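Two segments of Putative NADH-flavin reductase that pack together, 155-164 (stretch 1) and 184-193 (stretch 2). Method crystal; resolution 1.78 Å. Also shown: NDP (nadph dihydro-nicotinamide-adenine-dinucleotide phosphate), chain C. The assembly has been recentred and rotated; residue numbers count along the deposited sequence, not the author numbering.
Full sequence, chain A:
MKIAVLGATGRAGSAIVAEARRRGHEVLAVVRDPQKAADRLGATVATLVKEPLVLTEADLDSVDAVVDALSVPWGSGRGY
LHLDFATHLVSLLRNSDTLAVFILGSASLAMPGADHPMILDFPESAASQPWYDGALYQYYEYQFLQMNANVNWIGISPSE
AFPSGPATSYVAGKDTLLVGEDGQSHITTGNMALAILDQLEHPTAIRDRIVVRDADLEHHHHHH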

# COMPACT_ATOMS: atom_id res chain seq x y z
N GLY A 155 9.50 -10.08 -7.17
CA GLY A 155 10.23 -8.85 -7.45
C GLY A 155 11.49 -9.09 -8.26
O GLY A 155 12.23 -10.05 -8.02
N ILE A 156 11.69 -8.27 -9.29
CA ILE A 156 12.91 -8.31 -10.07
C ILE A 156 13.50 -6.91 -10.22
O ILE A 156 12.86 -6.00 -10.78
CB ILE A 156 12.70 -8.91 -11.48
CG1 ILE A 156 12.02 -10.27 -11.40
CG2 ILE A 156 14.03 -9.01 -12.21
CD1 ILE A 156 11.71 -10.89 -12.76
N SER A 157 14.72 -6.75 -9.72
CA SER A 157 15.42 -5.48 -9.85
C SER A 157 16.34 -5.57 -11.05
O SER A 157 17.02 -6.60 -11.24
CB SER A 157 16.25 -5.18 -8.59
OG SER A 157 15.42 -4.77 -7.52
N PRO A 158 16.44 -4.47 -11.81
CA PRO A 158 17.45 -4.34 -12.84
C PRO A 158 18.83 -4.15 -12.21
O PRO A 158 18.93 -3.75 -11.06
CB PRO A 158 17.04 -3.07 -13.61
CG PRO A 158 15.70 -2.64 -13.03
CD PRO A 158 15.62 -3.25 -11.67
N SER A 159 19.87 -4.31 -13.01
CA SER A 159 21.18 -3.76 -12.69
C SER A 159 21.12 -2.24 -12.76
O SER A 159 20.13 -1.67 -13.23
CB SER A 159 22.20 -4.28 -13.69
OG SER A 159 22.21 -5.69 -13.70
N GLU A 160 22.24 -1.60 -12.47
CA GLU A 160 22.30 -0.14 -12.41
C GLU A 160 21.86 0.51 -13.72
O GLU A 160 21.22 1.57 -13.72
CB GLU A 160 23.72 0.28 -12.06
CG GLU A 160 24.16 1.61 -12.65
CD GLU A 160 25.08 2.38 -11.72
OE1 GLU A 160 25.23 1.96 -10.55
OE2 GLU A 160 25.63 3.42 -12.16
N ALA A 161 22.19 -0.13 -14.84
CA ALA A 161 21.83 0.42 -16.15
C ALA A 161 20.78 -0.45 -16.83
O ALA A 161 20.94 -1.66 -16.93
CB ALA A 161 23.07 0.56 -17.04
N PHE A 162 19.72 0.19 -17.35
CA PHE A 162 18.61 -0.54 -17.96
C PHE A 162 18.35 -0.07 -19.41
O PHE A 162 17.26 0.42 -19.74
CB PHE A 162 17.36 -0.36 -17.08
CG PHE A 162 16.23 -1.31 -17.38
CD1 PHE A 162 16.42 -2.42 -18.20
CD2 PHE A 162 14.97 -1.10 -16.83
CE1 PHE A 162 15.38 -3.31 -18.43
CE2 PHE A 162 13.93 -1.96 -17.06
CZ PHE A 162 14.13 -3.07 -17.89
N PRO A 163 19.35 -0.22 -20.29
CA PRO A 163 19.25 0.26 -21.66
C PRO A 163 18.27 -0.56 -22.51
O PRO A 163 18.02 -1.74 -22.23
CB PRO A 163 20.68 0.06 -22.19
CG PRO A 163 21.23 -1.06 -21.37
CD PRO A 163 20.67 -0.82 -20.01
N SER A 164 17.76 0.04 -23.57
CA SER A 164 16.97 -0.70 -24.55
C SER A 164 17.88 -1.60 -25.34
O SER A 164 19.03 -1.25 -25.60
CB SER A 164 16.25 0.27 -25.49
OG SER A 164 15.80 -0.41 -26.65
PA NDP C . 8.91 3.71 -19.31
O1A NDP C . 9.28 5.16 -18.88
O2A NDP C . 9.32 3.25 -20.67
O5B NDP C . 7.23 3.95 -19.20
C5B NDP C . 6.67 2.89 -18.38
C4B NDP C . 5.11 2.82 -18.58
O4B NDP C . 4.50 3.64 -17.61
C3B NDP C . 4.65 3.40 -19.96
O3B NDP C . 3.88 2.40 -20.56
C2B NDP C . 3.76 4.63 -19.53
O2B NDP C . 2.69 4.96 -20.35
C1B NDP C . 3.29 4.11 -18.14
N9A NDP C . 2.86 5.23 -17.28
C8A NDP C . 3.73 6.23 -16.78
N7A NDP C . 3.11 7.12 -16.00
C5A NDP C . 1.77 6.67 -15.96
C6A NDP C . 0.66 7.19 -15.27
N6A NDP C . 0.82 8.33 -14.55
N1A NDP C . -0.59 6.71 -15.59
C2A NDP C . -0.64 5.56 -16.32
N3A NDP C . 0.38 4.84 -16.87
C4A NDP C . 1.59 5.49 -16.74
O3 NDP C . 9.73 2.93 -18.22
PN NDP C . 10.86 1.77 -18.12
O1N NDP C . 10.44 0.60 -19.03
O2N NDP C . 12.11 2.46 -18.58
O5D NDP C . 10.97 1.17 -16.60
C5D NDP C . 10.21 0.03 -16.18
C4D NDP C . 10.60 -0.26 -14.72
O4D NDP C . 12.02 -0.30 -14.71
C3D NDP C . 10.16 0.76 -13.63
O3D NDP C . 9.88 0.10 -12.45
C2D NDP C . 11.43 1.68 -13.55
O2D NDP C . 11.56 2.27 -12.28
C1D NDP C . 12.52 0.55 -13.71
N1N NDP C . 13.84 1.12 -13.96
C2N NDP C . 14.83 0.94 -12.91
C3N NDP C . 16.12 1.74 -13.09
C7N NDP C . 17.24 1.11 -12.29
O7N NDP C . 17.01 0.69 -11.16
N7N NDP C . 18.53 1.18 -12.78
C4N NDP C . 16.53 2.16 -14.49
C5N NDP C . 15.39 2.59 -15.37
C6N NDP C . 14.03 1.97 -15.13
P2B NDP C . 2.94 5.79 -21.73
O1X NDP C . 3.67 4.85 -22.76
O2X NDP C . 1.52 6.01 -22.37
O3X NDP C . 3.71 7.05 -21.51
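Stretch 2 (184-193) QSHITTGNMA

Stretch 2 starts as an extended segment beside the loop 159-164 and then turns into a helix that packs back toward the strand of stretch 1. Over the extended part the two chains run in the same direction: the nearest CA pairs advance together, from Ala161 and His186 at 4.3 Å, through Phe162 and Ile187 at 5.2 Å and Pro163 and Thr188 at 5.1 Å, to Ser164 and Thr189 at 5.0 Å. The helix axis, from 189 onward, makes an angle of 160° with the axis of the strand that includes Gly155 to Ser157, close to antiparallel, with a closest approach of 10.5 Å.

Gln184 makes no contact with stretch 1. Ser185 makes the first: its chi1 is t (172°), and its OG accepts a hydrogen bond from Glu160 N (3.1 Å, N-H...acceptor angle 167°) while lying 3.1 Å from Ser159 CB. Its carbonyl serves the next residue, with Ala161 N donating to Ser185 O at 3.0 Å and a less linear 141°.

His186 is bridged to Ala161 through the backbone, a single bridge rather than a continuous ladder. The Ala161 carbonyl faces this segment, since Ala161 O receives Ile187 N at 2.9 Å and 162° and also lies 3.2 Å from His186 CA in a CA-H...O contact. The CB atoms of His186 and Ala161 are 3.7 Å apart, but the end of the histidine side chain leads away.

Ile187 brings apolar packing as well as its backbone bond. Its CG2 lies 3.8 Å from Pro158 CB and 3.7 Å from Phe162 CD1, so one methyl touches both rings. Its carbonyl approaches the edge of the Phe162 ring, with Ile187 O 3.2 Å from Phe162 CD1.

At Thr188 the chain prepares to coil. Pro163 O lies 3.2 Å from Thr188 CA and accepts from Thr189 N at 3.0 Å and 142°, tying the helix start to stretch 1. Thr188 is the N-cap: its OG1 accepts from Asn191 N (3.1 Å, 154°). Thr189 CA stands 3.7 Å from Phe162 CE1, and Thr189 OG1 lies 3.5 Å from Ser164 CA.

Gly190 and Asn191 do not touch stretch 1. One helical turn after Thr188, marked by the bond from Met192 N to Thr188 O at 2.9 Å, comes selenomethionine Met192, and its CA-to-CB bond points toward stretch 1. Met192 CB lies 3.7 Å from Phe162 CE1, Met192 SE 3.6 Å from Ile156 CG2, and Met192 CE 3.6 Å from Pro158 CA, distances that trace the side chain from the loop to the strand. Ala193 is out of reach.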

# COMPACT_ATOMS: atom_id res chain seq x y z
N GLN A 184 30.95 -3.43 -15.54
CA GLN A 184 29.74 -2.63 -15.53
C GLN A 184 28.53 -3.43 -15.07
O GLN A 184 28.62 -4.64 -14.85
CB GLN A 184 29.48 -2.01 -16.90
CG GLN A 184 30.67 -1.22 -17.43
CD GLN A 184 30.39 -0.58 -18.76
OE1 GLN A 184 29.25 -0.59 -19.24
NE2 GLN A 184 31.43 -0.04 -19.39
N SER A 185 27.44 -2.72 -14.81
CA SER A 185 26.25 -3.35 -14.30
C SER A 185 25.06 -2.93 -15.16
O SER A 185 24.62 -1.79 -15.09
CB SER A 185 26.05 -2.94 -12.84
OG SER A 185 24.80 -3.38 -12.35
N HIS A 186 24.62 -3.82 -16.05
CA HIS A 186 23.57 -3.46 -17.00
C HIS A 186 22.71 -4.65 -17.39
O HIS A 186 23.16 -5.80 -17.34
CB HIS A 186 24.16 -2.79 -18.26
CG HIS A 186 25.30 -3.54 -18.86
ND1 HIS A 186 25.13 -4.66 -19.65
CD2 HIS A 186 26.64 -3.40 -18.72
CE1 HIS A 186 26.30 -5.11 -20.05
NE2 HIS A 186 27.24 -4.37 -19.48
N ILE A 187 21.46 -4.36 -17.73
CA ILE A 187 20.54 -5.35 -18.26
C ILE A 187 19.70 -4.67 -19.35
O ILE A 187 19.24 -3.55 -19.16
CB ILE A 187 19.60 -5.90 -17.16
CG1 ILE A 187 18.62 -6.93 -17.74
CG2 ILE A 187 18.80 -4.77 -16.52
CD1 ILE A 187 19.12 -8.34 -17.74
N THR A 188 19.59 -5.31 -20.51
CA THR A 188 18.74 -4.80 -21.58
C THR A 188 17.26 -5.06 -21.31
O THR A 188 16.89 -5.99 -20.58
CB THR A 188 19.13 -5.37 -22.96
OG1 THR A 188 18.90 -6.80 -22.98
CG2 THR A 188 20.60 -5.08 -23.26
N THR A 189 16.41 -4.25 -21.94
CA THR A 189 14.98 -4.50 -21.90
C THR A 189 14.64 -5.91 -22.41
O THR A 189 13.76 -6.57 -21.88
CB THR A 189 14.19 -3.44 -22.71
OG1 THR A 189 14.75 -3.32 -24.01
CG2 THR A 189 14.28 -2.08 -22.03
N GLY A 190 15.37 -6.38 -23.42
CA GLY A 190 15.15 -7.73 -23.95
C GLY A 190 15.46 -8.82 -22.93
O GLY A 190 14.67 -9.75 -22.75
N ASN A 191 16.56 -8.66 -22.21
CA ASN A 191 16.98 -9.65 -21.22
C ASN A 191 16.15 -9.65 -19.94
O ASN A 191 15.78 -10.71 -19.42
CB ASN A 191 18.47 -9.49 -20.89
CG ASN A 191 19.35 -10.21 -21.88
OD1 ASN A 191 18.93 -11.22 -22.45
ND2 ASN A 191 20.51 -9.63 -22.19
N MSE A 192 15.71 -8.45 -19.54
CA MSE A 192 14.70 -8.34 -18.49
C MSE A 192 13.43 -9.09 -18.90
O MSE A 192 12.84 -9.79 -18.08
CB MSE A 192 14.39 -6.86 -18.18
CG MSE A 192 13.25 -6.68 -17.20
SE MSE A 192 13.63 -7.43 -15.41
CE MSE A 192 14.91 -6.08 -14.80
N ALA A 193 13.03 -8.94 -20.16
CA ALA A 193 11.85 -9.67 -20.65
C ALA A 193 12.04 -11.19 -20.53
O ALA A 193 11.12 -11.90 -20.13
CB ALA A 193 11.52 -9.27 -22.10